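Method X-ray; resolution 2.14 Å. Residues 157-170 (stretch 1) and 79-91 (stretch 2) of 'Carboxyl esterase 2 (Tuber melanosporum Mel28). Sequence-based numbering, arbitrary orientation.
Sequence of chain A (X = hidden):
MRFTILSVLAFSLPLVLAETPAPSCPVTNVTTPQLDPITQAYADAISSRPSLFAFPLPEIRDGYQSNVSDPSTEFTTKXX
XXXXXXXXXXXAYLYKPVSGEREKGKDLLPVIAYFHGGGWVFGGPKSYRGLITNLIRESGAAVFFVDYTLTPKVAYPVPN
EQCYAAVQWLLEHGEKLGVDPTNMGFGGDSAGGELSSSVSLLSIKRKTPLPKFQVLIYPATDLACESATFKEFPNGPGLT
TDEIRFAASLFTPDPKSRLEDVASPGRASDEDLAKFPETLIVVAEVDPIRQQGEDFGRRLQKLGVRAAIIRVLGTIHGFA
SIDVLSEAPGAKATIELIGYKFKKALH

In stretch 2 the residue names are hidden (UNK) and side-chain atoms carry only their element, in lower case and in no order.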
# COMPACT_ATOMS: atom_id res chain seq x y z
N PRO A 157 0.38 -31.48 -10.16
CA PRO A 157 1.00 -30.67 -9.10
C PRO A 157 2.52 -30.63 -9.16
O PRO A 157 3.17 -30.37 -8.15
CB PRO A 157 0.55 -31.39 -7.83
CG PRO A 157 0.61 -32.84 -8.24
CD PRO A 157 0.21 -32.88 -9.72
N VAL A 158 3.10 -30.92 -10.32
CA VAL A 158 4.54 -31.04 -10.41
C VAL A 158 5.28 -29.70 -10.15
O VAL A 158 6.24 -29.68 -9.37
CB VAL A 158 4.96 -31.66 -11.77
CG1 VAL A 158 6.47 -31.60 -11.97
CG2 VAL A 158 4.49 -33.12 -11.83
N PRO A 159 4.84 -28.58 -10.77
CA PRO A 159 5.53 -27.33 -10.41
C PRO A 159 5.41 -26.99 -8.91
O PRO A 159 6.38 -26.51 -8.31
CB PRO A 159 4.84 -26.27 -11.29
CG PRO A 159 4.27 -27.07 -12.47
CD PRO A 159 3.83 -28.37 -11.83
N ASN A 160 4.24 -27.25 -8.33
CA ASN A 160 4.04 -27.08 -6.90
C ASN A 160 5.05 -27.88 -6.08
O ASN A 160 5.67 -27.36 -5.15
CB ASN A 160 2.63 -27.51 -6.51
CG ASN A 160 1.57 -26.89 -7.42
OD1 ASN A 160 1.56 -27.14 -8.62
ND2 ASN A 160 0.68 -26.10 -6.84
N GLU A 161 5.21 -29.16 -6.43
CA GLU A 161 6.10 -30.05 -5.70
C GLU A 161 7.56 -29.72 -5.97
O GLU A 161 8.42 -29.94 -5.11
CB GLU A 161 5.79 -31.51 -6.01
CG GLU A 161 4.40 -31.97 -5.54
CD GLU A 161 4.25 -32.04 -4.01
OE1 GLU A 161 5.26 -31.95 -3.29
OE2 GLU A 161 3.11 -32.21 -3.54
N GLN A 162 7.86 -29.22 -7.17
CA GLN A 162 9.21 -28.76 -7.46
C GLN A 162 9.56 -27.61 -6.51
O GLN A 162 10.62 -27.61 -5.89
CB GLN A 162 9.34 -28.28 -8.91
CG GLN A 162 9.44 -29.39 -9.95
CD GLN A 162 9.69 -28.85 -11.34
OE1 GLN A 162 9.04 -27.90 -11.78
NE2 GLN A 162 10.68 -29.42 -12.03
N CYS A 163 8.65 -26.65 -6.41
CA CYS A 163 8.84 -25.48 -5.56
C CYS A 163 8.95 -25.90 -4.11
O CYS A 163 9.83 -25.43 -3.38
CB CYS A 163 7.69 -24.50 -5.73
SG CYS A 163 7.69 -23.68 -7.31
N TYR A 164 8.06 -26.80 -3.68
CA TYR A 164 8.13 -27.32 -2.33
C TYR A 164 9.48 -28.01 -2.09
O TYR A 164 10.13 -27.74 -1.08
CB TYR A 164 6.98 -28.28 -2.04
CG TYR A 164 7.07 -28.87 -0.66
CD1 TYR A 164 6.64 -28.17 0.44
CD2 TYR A 164 7.63 -30.13 -0.46
CE1 TYR A 164 6.74 -28.70 1.71
CE2 TYR A 164 7.74 -30.68 0.79
CZ TYR A 164 7.29 -29.96 1.88
OH TYR A 164 7.40 -30.50 3.15
N ALA A 165 9.91 -28.87 -3.02
CA ALA A 165 11.15 -29.62 -2.83
C ALA A 165 12.40 -28.71 -2.80
O ALA A 165 13.34 -28.97 -2.04
CB ALA A 165 11.31 -30.69 -3.94
N ALA A 166 12.39 -27.66 -3.61
CA ALA A 166 13.48 -26.70 -3.62
C ALA A 166 13.58 -25.98 -2.27
O ALA A 166 14.68 -25.74 -1.76
CB ALA A 166 13.30 -25.69 -4.75
N VAL A 167 12.44 -25.64 -1.69
CA VAL A 167 12.45 -24.99 -0.38
C VAL A 167 13.03 -25.93 0.68
O VAL A 167 13.84 -25.50 1.51
CB VAL A 167 11.04 -24.51 0.02
CG1 VAL A 167 11.01 -24.09 1.50
CG2 VAL A 167 10.62 -23.36 -0.87
N GLN A 168 12.65 -27.21 0.63
CA GLN A 168 13.17 -28.17 1.61
C GLN A 168 14.69 -28.28 1.50
O GLN A 168 15.39 -28.43 2.51
CB GLN A 168 12.53 -29.55 1.42
CG GLN A 168 11.01 -29.58 1.53
CD GLN A 168 10.45 -28.71 2.65
OE1 GLN A 168 10.71 -28.96 3.83
NE2 GLN A 168 9.68 -27.69 2.28
N TRP A 169 15.20 -28.23 0.27
CA TRP A 169 16.63 -28.22 0.03
C TRP A 169 17.30 -26.98 0.62
O TRP A 169 18.35 -27.07 1.24
CB TRP A 169 16.93 -28.30 -1.47
CG TRP A 169 18.39 -28.45 -1.78
CD1 TRP A 169 19.06 -29.62 -2.00
CD2 TRP A 169 19.37 -27.40 -1.88
NE1 TRP A 169 20.39 -29.37 -2.23
CE2 TRP A 169 20.60 -28.02 -2.17
CE3 TRP A 169 19.32 -26.00 -1.77
CZ2 TRP A 169 21.78 -27.29 -2.34
CZ3 TRP A 169 20.49 -25.28 -1.94
CH2 TRP A 169 21.71 -25.92 -2.22
N LEU A 170 16.68 -25.82 0.40
CA LEU A 170 17.20 -24.56 0.92
C LEU A 170 17.25 -24.61 2.44
O LEU A 170 18.21 -24.15 3.05
CB LEU A 170 16.33 -23.38 0.45
CG LEU A 170 16.72 -21.96 0.90
CD1 LEU A 170 18.10 -21.59 0.39
CD2 LEU A 170 15.70 -20.93 0.46
N UNK A 79 24.11 -20.59 -9.66
CA UNK A 79 23.21 -21.46 -10.42
C UNK A 79 23.17 -22.86 -9.81
O UNK A 79 24.19 -23.53 -9.69
c UNK A 79 23.65 -21.53 -11.89
c UNK A 79 23.91 -20.11 -12.40
c UNK A 79 22.60 -22.25 -12.72
c UNK A 79 24.41 -20.03 -13.82
N UNK A 80 21.97 -23.28 -9.42
CA UNK A 80 21.81 -24.54 -8.70
C UNK A 80 20.95 -25.54 -9.47
O UNK A 80 19.83 -25.24 -9.88
c UNK A 80 21.32 -22.95 -5.16
c UNK A 80 23.39 -24.10 -6.03
c UNK A 80 21.22 -24.27 -7.31
c UNK A 80 22.09 -23.38 -6.41
N UNK A 81 21.49 -26.75 -9.63
CA UNK A 81 20.71 -27.86 -10.16
C UNK A 81 20.41 -28.79 -9.00
O UNK A 81 21.24 -29.63 -8.66
c UNK A 81 21.50 -28.60 -11.25
o UNK A 81 21.66 -27.76 -12.37
N UNK A 82 19.21 -28.68 -8.43
CA UNK A 82 18.93 -29.44 -7.22
C UNK A 82 18.38 -30.82 -7.61
O UNK A 82 17.36 -30.91 -8.31
c UNK A 82 17.20 -26.58 -5.18
c UNK A 82 18.24 -27.21 -6.08
c UNK A 82 19.63 -27.06 -5.47
c UNK A 82 17.93 -28.69 -6.34
N UNK A 83 19.06 -31.89 -7.17
CA UNK A 83 18.64 -33.25 -7.52
C UNK A 83 17.48 -33.71 -6.65
O UNK A 83 17.61 -34.68 -5.91
c UNK A 83 20.27 -31.87 -6.34
c UNK A 83 19.90 -34.08 -7.23
c UNK A 83 20.57 -33.34 -6.10
N UNK A 84 16.37 -32.98 -6.72
CA UNK A 84 15.24 -33.21 -5.82
C UNK A 84 13.93 -33.06 -6.58
O UNK A 84 13.92 -32.60 -7.72
c UNK A 84 16.56 -32.33 -3.84
c UNK A 84 15.02 -30.79 -5.07
c UNK A 84 15.25 -32.22 -4.61
N UNK A 85 12.82 -33.42 -5.94
CA UNK A 85 11.53 -33.18 -6.55
C UNK A 85 11.06 -34.25 -7.51
O UNK A 85 11.77 -35.23 -7.75
N UNK A 86 9.85 -34.07 -8.06
CA UNK A 86 9.21 -35.12 -8.86
C UNK A 86 9.98 -35.53 -10.11
O UNK A 86 9.91 -36.70 -10.46
c UNK A 86 9.06 -32.83 -7.99
c UNK A 86 7.88 -34.47 -9.29
c UNK A 86 7.69 -33.28 -8.41
N UNK A 87 10.76 -34.63 -10.70
CA UNK A 87 11.47 -34.95 -11.94
C UNK A 87 12.93 -35.29 -11.73
O UNK A 87 13.65 -35.56 -12.69
c UNK A 87 11.38 -33.81 -12.96
o UNK A 87 12.13 -32.68 -12.48
c UNK A 87 9.93 -33.40 -13.19
N UNK A 88 13.39 -35.23 -10.48
CA UNK A 88 14.79 -35.47 -10.19
C UNK A 88 15.65 -34.22 -10.33
O UNK A 88 16.81 -34.22 -9.94
N UNK A 89 15.09 -33.14 -10.86
CA UNK A 89 15.82 -31.88 -10.88
C UNK A 89 14.93 -30.66 -10.71
O UNK A 89 13.80 -30.59 -11.25
o UNK A 89 18.53 -30.34 -11.60
n UNK A 89 16.91 -29.38 -12.83
c UNK A 89 17.45 -30.41 -12.19
c UNK A 89 16.64 -31.72 -12.17
N UNK A 90 15.43 -29.69 -9.94
CA UNK A 90 14.82 -28.37 -9.90
C UNK A 90 15.95 -27.35 -10.08
O UNK A 90 16.96 -27.39 -9.36
c UNK A 90 13.09 -29.19 -8.26
c UNK A 90 14.05 -28.08 -8.58
c UNK A 90 13.26 -26.77 -8.72
N UNK A 91 15.80 -26.47 -11.05
CA UNK A 91 16.75 -25.41 -11.27
C UNK A 91 16.43 -24.24 -10.34
O UNK A 91 15.29 -23.81 -10.24
o UNK A 91 17.13 -26.05 -13.59
c UNK A 91 16.73 -24.95 -12.76
c UNK A 91 17.72 -23.82 -12.97

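Position 79 carries four carbons, forked at the first with one arm two carbons long, and reaches nothing on the helix: Ile-79. Position 80 also has four carbons, but the fork comes at the second; one terminal carbon lies 4.1 Å from Trp-169 CZ3, oblique to the ring. It is Leu-80. At 81 one carbon bears one oxygen, out of reach of the helix: Ser-81.

Position 82 repeats the four carbons forked at the second. One tip sits over the face of the Trp-169 indole, 3.6 Å from the centroid of its six-membered ring and 12° off the normal, a CH-pi contact; the other is 4.0 Å from Ala-166 CB. This is Leu-82. At 83 three carbons close onto the backbone nitrogen, marginal to the contact: Pro-83.

Position 84 has one carbon carrying two more. One of these lies 3.9 Å from Ala-165 CB, the other 4.1 Å from Trp-169 CD1, so a short branched residue serves two neighbours one helical turn apart: Val-84.

Position 85 has no side-chain atoms, and its CA comes within 3.6 Å of Ala-165 CB. With phi at 85° and psi at 178°, a CB would be jammed against the preceding carbonyl oxygen, and it would also clash with the ring at 86. This is Gly-85.

At 86 three carbons again close onto the nitrogen, the middle one 3.5 Å from Glu-161 CB and 4.1 Å from Val-158 CG1: Pro-86. Position 87 has one carbon bearing an oxygen and a carbon, the latter 4.1 Å from Val-158 CG1: Thr-87.

Position 88 is bare, with positive phi, and ends the type I turn that starts at Gly-85: Gly-88. At 89 two carbons lead to an oxygen and a nitrogen; the CA-to-CB bond points away from the helix, but the backbone O accepts a weak hydrogen bond from Gln-162 NE2 at 3.4 Å. It is Asn-89.

Position 90 is one carbon carrying two, one branch 3.9 Å from Gln-162 CB and the other 4.1 Å from Ala-166 CB: Val-90. Position 91 has one carbon with an oxygen and a carbon, its CA-to-CB bond pointing away from the helix: Thr-91.

The contact works by matching helix side chains to the local gap. The backbones come closest at Gln-162 and Gly-85, their CA atoms 5.1 Å apart; beside them Ala-165 is small, while Trp-169 fills the wider space between helix and strand. Leu-82 and Val-90, paired by backbone hydrogen bonds, both face Ala-166. Packing dominates; the lone cross-stretch hydrogen bond is weak.

Stretch 2 (79-91) ILSLPVGPTGNVT
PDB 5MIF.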